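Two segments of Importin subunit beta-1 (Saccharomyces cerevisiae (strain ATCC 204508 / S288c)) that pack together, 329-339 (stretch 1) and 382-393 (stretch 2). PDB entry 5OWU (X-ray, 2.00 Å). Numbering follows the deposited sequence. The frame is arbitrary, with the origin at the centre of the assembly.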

# COMPACT_ATOMS: atom_id res chain seq x y z
N LEU A 329 -22.28 -13.09 -11.17
CA LEU A 329 -21.47 -12.95 -9.96
C LEU A 329 -22.13 -13.66 -8.78
O LEU A 329 -21.51 -14.50 -8.09
CB LEU A 329 -21.28 -11.47 -9.61
CG LEU A 329 -20.33 -10.58 -10.41
CD1 LEU A 329 -20.44 -9.15 -9.91
CD2 LEU A 329 -18.90 -11.08 -10.28
N LEU A 330 -23.40 -13.32 -8.54
CA LEU A 330 -24.14 -13.94 -7.45
C LEU A 330 -24.04 -15.45 -7.54
O LEU A 330 -23.77 -16.13 -6.54
CB LEU A 330 -25.60 -13.47 -7.49
CG LEU A 330 -25.76 -11.98 -7.16
CD1 LEU A 330 -27.15 -11.46 -7.53
CD2 LEU A 330 -25.48 -11.73 -5.68
N ASN A 331 -24.22 -16.00 -8.75
CA ASN A 331 -24.09 -17.44 -8.91
C ASN A 331 -22.70 -17.93 -8.52
O ASN A 331 -22.55 -19.04 -8.01
CB ASN A 331 -24.40 -17.84 -10.36
CG ASN A 331 -24.20 -19.33 -10.60
OD1 ASN A 331 -24.97 -20.16 -10.10
ND2 ASN A 331 -23.17 -19.67 -11.36
N LEU A 332 -21.66 -17.11 -8.76
CA LEU A 332 -20.32 -17.53 -8.38
C LEU A 332 -20.15 -17.59 -6.87
O LEU A 332 -19.25 -18.27 -6.39
CB LEU A 332 -19.28 -16.59 -8.98
CG LEU A 332 -19.12 -16.63 -10.50
CD1 LEU A 332 -18.14 -15.55 -10.95
CD2 LEU A 332 -18.66 -18.01 -10.97
N LEU A 333 -21.00 -16.88 -6.11
CA LEU A 333 -20.86 -16.92 -4.66
C LEU A 333 -21.04 -18.31 -4.06
O LEU A 333 -20.58 -18.55 -2.93
CB LEU A 333 -21.85 -15.96 -4.00
CG LEU A 333 -21.66 -14.48 -4.33
CD1 LEU A 333 -22.74 -13.65 -3.66
CD2 LEU A 333 -20.28 -14.00 -3.90
N THR A 334 -21.69 -19.25 -4.76
CA THR A 334 -21.94 -20.57 -4.20
C THR A 334 -20.81 -21.56 -4.50
O THR A 334 -21.01 -22.77 -4.35
CB THR A 334 -23.26 -21.14 -4.73
OG1 THR A 334 -23.21 -21.24 -6.16
CG2 THR A 334 -24.42 -20.26 -4.31
N ARG A 335 -19.64 -21.08 -4.89
CA ARG A 335 -18.48 -21.93 -5.13
C ARG A 335 -17.45 -21.79 -4.01
O ARG A 335 -16.25 -21.74 -4.26
CB ARG A 335 -17.86 -21.62 -6.49
CG ARG A 335 -18.82 -21.81 -7.65
CD ARG A 335 -18.10 -21.63 -8.98
NE ARG A 335 -19.03 -21.59 -10.12
CZ ARG A 335 -18.64 -21.56 -11.39
NH1 ARG A 335 -17.35 -21.57 -11.70
NH2 ARG A 335 -19.55 -21.52 -12.35
N GLN A 336 -17.91 -21.72 -2.76
CA GLN A 336 -17.00 -21.71 -1.63
C GLN A 336 -16.32 -23.08 -1.50
O GLN A 336 -16.62 -24.03 -2.22
CB GLN A 336 -17.74 -21.38 -0.33
CG GLN A 336 -18.80 -20.28 -0.44
CD GLN A 336 -20.19 -20.83 -0.73
OE1 GLN A 336 -20.34 -21.78 -1.49
NE2 GLN A 336 -21.21 -20.22 -0.12
N ASN A 337 -15.40 -23.18 -0.54
CA ASN A 337 -14.69 -24.42 -0.26
C ASN A 337 -15.43 -25.21 0.82
O ASN A 337 -15.83 -24.64 1.84
CB ASN A 337 -13.26 -24.12 0.18
CG ASN A 337 -12.61 -23.05 -0.67
OD1 ASN A 337 -12.81 -22.99 -1.88
ND2 ASN A 337 -11.85 -22.17 -0.02
N GLU A 338 -15.59 -26.52 0.60
CA GLU A 338 -16.23 -27.40 1.59
C GLU A 338 -15.25 -27.74 2.71
O GLU A 338 -14.87 -28.89 2.92
CB GLU A 338 -16.76 -28.67 0.93
CG GLU A 338 -18.10 -28.50 0.21
CD GLU A 338 -19.30 -29.11 0.92
OE1 GLU A 338 -19.22 -29.39 2.13
OE2 GLU A 338 -20.35 -29.30 0.25
N ASP A 339 -14.85 -26.69 3.43
CA ASP A 339 -13.94 -26.79 4.58
C ASP A 339 -13.00 -28.00 4.52
O ASP A 339 -11.81 -27.90 4.79
CB ASP A 339 -14.75 -26.82 5.89
CG ASP A 339 -15.73 -27.98 5.95
OD1 ASP A 339 -15.48 -29.03 5.33
OD2 ASP A 339 -16.76 -27.83 6.65
N ASN A 382 -29.39 -25.75 1.21
CA ASN A 382 -27.95 -25.92 1.04
C ASN A 382 -27.22 -24.78 1.74
O ASN A 382 -27.52 -23.60 1.51
CB ASN A 382 -27.59 -25.94 -0.44
CG ASN A 382 -26.18 -26.45 -0.70
OD1 ASN A 382 -25.28 -26.30 0.13
ND2 ASN A 382 -25.98 -27.04 -1.87
N TRP A 383 -26.26 -25.12 2.60
CA TRP A 383 -25.53 -24.09 3.33
C TRP A 383 -24.83 -23.13 2.38
O TRP A 383 -24.68 -21.94 2.70
CB TRP A 383 -24.50 -24.72 4.29
CG TRP A 383 -23.30 -25.34 3.63
CD1 TRP A 383 -23.13 -26.66 3.31
CD2 TRP A 383 -22.10 -24.68 3.21
NE1 TRP A 383 -21.90 -26.86 2.73
CE2 TRP A 383 -21.25 -25.66 2.66
CE3 TRP A 383 -21.66 -23.35 3.26
CZ2 TRP A 383 -19.99 -25.35 2.15
CZ3 TRP A 383 -20.41 -23.05 2.75
CH2 TRP A 383 -19.59 -24.04 2.20
N ARG A 384 -24.41 -23.61 1.21
CA ARG A 384 -23.72 -22.73 0.27
C ARG A 384 -24.63 -21.58 -0.18
O ARG A 384 -24.16 -20.46 -0.39
CB ARG A 384 -23.25 -23.53 -0.94
CG ARG A 384 -22.16 -24.54 -0.65
CD ARG A 384 -21.88 -25.35 -1.90
NE ARG A 384 -20.64 -26.13 -1.83
CZ ARG A 384 -19.43 -25.62 -2.02
NH1 ARG A 384 -19.27 -24.33 -2.28
NH2 ARG A 384 -18.37 -26.40 -1.95
N ASN A 385 -25.92 -21.86 -0.32
CA ASN A 385 -26.85 -20.83 -0.78
C ASN A 385 -27.18 -19.83 0.32
O ASN A 385 -27.29 -18.63 0.05
CB ASN A 385 -28.12 -21.49 -1.32
CG ASN A 385 -27.86 -22.28 -2.59
OD1 ASN A 385 -27.36 -23.40 -2.55
ND2 ASN A 385 -28.18 -21.68 -3.73
N ARG A 386 -27.33 -20.29 1.56
CA ARG A 386 -27.56 -19.35 2.66
C ARG A 386 -26.33 -18.46 2.89
O ARG A 386 -26.45 -17.24 3.06
CB ARG A 386 -27.93 -20.11 3.93
CG ARG A 386 -29.09 -21.09 3.76
CD ARG A 386 -29.67 -21.54 5.10
NE ARG A 386 -28.73 -22.31 5.90
CZ ARG A 386 -28.45 -23.60 5.69
NH1 ARG A 386 -29.02 -24.26 4.70
NH2 ARG A 386 -27.58 -24.22 6.48
N GLU A 387 -25.14 -19.07 2.89
CA GLU A 387 -23.92 -18.28 3.04
C GLU A 387 -23.80 -17.27 1.91
O GLU A 387 -23.50 -16.09 2.14
CB GLU A 387 -22.69 -19.20 3.08
CG GLU A 387 -21.41 -18.52 3.54
CD GLU A 387 -20.72 -17.70 2.45
OE1 GLU A 387 -21.01 -17.93 1.26
OE2 GLU A 387 -19.88 -16.84 2.80
N ALA A 388 -24.05 -17.70 0.67
CA ALA A 388 -24.05 -16.78 -0.45
C ALA A 388 -25.04 -15.64 -0.23
O ALA A 388 -24.75 -14.48 -0.55
CB ALA A 388 -24.38 -17.53 -1.75
N ALA A 389 -26.20 -15.94 0.34
CA ALA A 389 -27.22 -14.91 0.54
C ALA A 389 -26.73 -13.83 1.49
O ALA A 389 -26.83 -12.63 1.19
CB ALA A 389 -28.52 -15.55 1.05
N VAL A 390 -26.21 -14.22 2.66
CA VAL A 390 -25.73 -13.18 3.58
C VAL A 390 -24.49 -12.48 3.02
O VAL A 390 -24.27 -11.29 3.27
CB VAL A 390 -25.47 -13.71 5.01
CG1 VAL A 390 -26.76 -13.95 5.74
CG2 VAL A 390 -24.61 -14.98 4.99
N MET A 391 -23.65 -13.20 2.29
CA MET A 391 -22.51 -12.56 1.64
C MET A 391 -22.97 -11.45 0.69
O MET A 391 -22.41 -10.35 0.69
CB MET A 391 -21.67 -13.60 0.88
CG MET A 391 -20.44 -13.01 0.17
SD MET A 391 -19.26 -12.25 1.32
CE MET A 391 -18.28 -11.31 0.16
N ALA A 392 -23.99 -11.74 -0.12
CA ALA A 392 -24.50 -10.75 -1.06
C ALA A 392 -25.12 -9.56 -0.33
O ALA A 392 -24.84 -8.39 -0.64
CB ALA A 392 -25.51 -11.40 -2.01
N PHE A 393 -25.94 -9.85 0.69
CA PHE A 393 -26.58 -8.76 1.41
C PHE A 393 -25.55 -7.85 2.04
O PHE A 393 -25.60 -6.62 1.89
CB PHE A 393 -27.54 -9.30 2.47
CG PHE A 393 -28.44 -8.25 3.04
CD1 PHE A 393 -28.04 -7.48 4.10
CD2 PHE A 393 -29.68 -8.01 2.47
CE1 PHE A 393 -28.87 -6.49 4.62
CE2 PHE A 393 -30.51 -7.03 2.97
CZ PHE A 393 -30.10 -6.27 4.05
O HOH W 1 -20.15 -16.69 -1.02

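Stretch 1 enters as the last part of a helix, makes a type I beta turn from Leu332 to Arg335, closed by Arg335 N to Leu332 O (3.2 Å), and continues as an irregular chain. Stretch 2 is helical from Trp383 onward; Asn382 caps its N-terminus, OD1 accepting from Arg384 N at 3.0 Å. The backbones come nearest where Leu333 CA faces Ala388 CA and Thr334 CA faces Arg384 CA, both at 5.3 Å, and lie farther apart at Leu330 CA and Ala392 CA (7.2 Å). Ala388 and Ala392, whose CA-to-CB bonds point toward stretch 1, are met by two leucines: Leu333 CB meets Ala388 CB at 3.7 Å, its CD1 lies 3.9 Å from Ala392 CB, and Leu330 CD2 reaches the same Ala392 CB at 3.7 Å. Thr334 CG2 adds a 3.7 Å contact with Ala388 CB, while Thr334 OG1 stays within its own stretch, donating to Asn331 O (2.9 Å).

Beyond this apolar patch the contact becomes polar. The Arg384 guanidinium gathers acceptors from the chain after the helix: NH1 and NH2 both donate to Gln336 O (2.7 and 3.0 Å), and NH1 makes weak bonds to Thr334 O (3.1 Å) and Gln336 OE1 (2.9 Å). Gln336 answers through its amide nitrogen, NE2 donating to Arg384 O at 3.0 Å and to Glu387 OE1 at 2.7 Å, so its side chain both accepts from and donates to the helix. Arg384 O also accepts from Ala388 N (3.0 Å), so the glutamine joins a carbonyl already used within the helix. A water bridges Leu333 O and Glu387 OE1, donating to each at 2.7 Å. Exposed and poorly ordered, Glu338 forms a long salt bridge, OE2 to Arg384 NE at 3.8 Å, and its OE1 lies at the edge of the Trp383 ring, 3.7 Å from NE1.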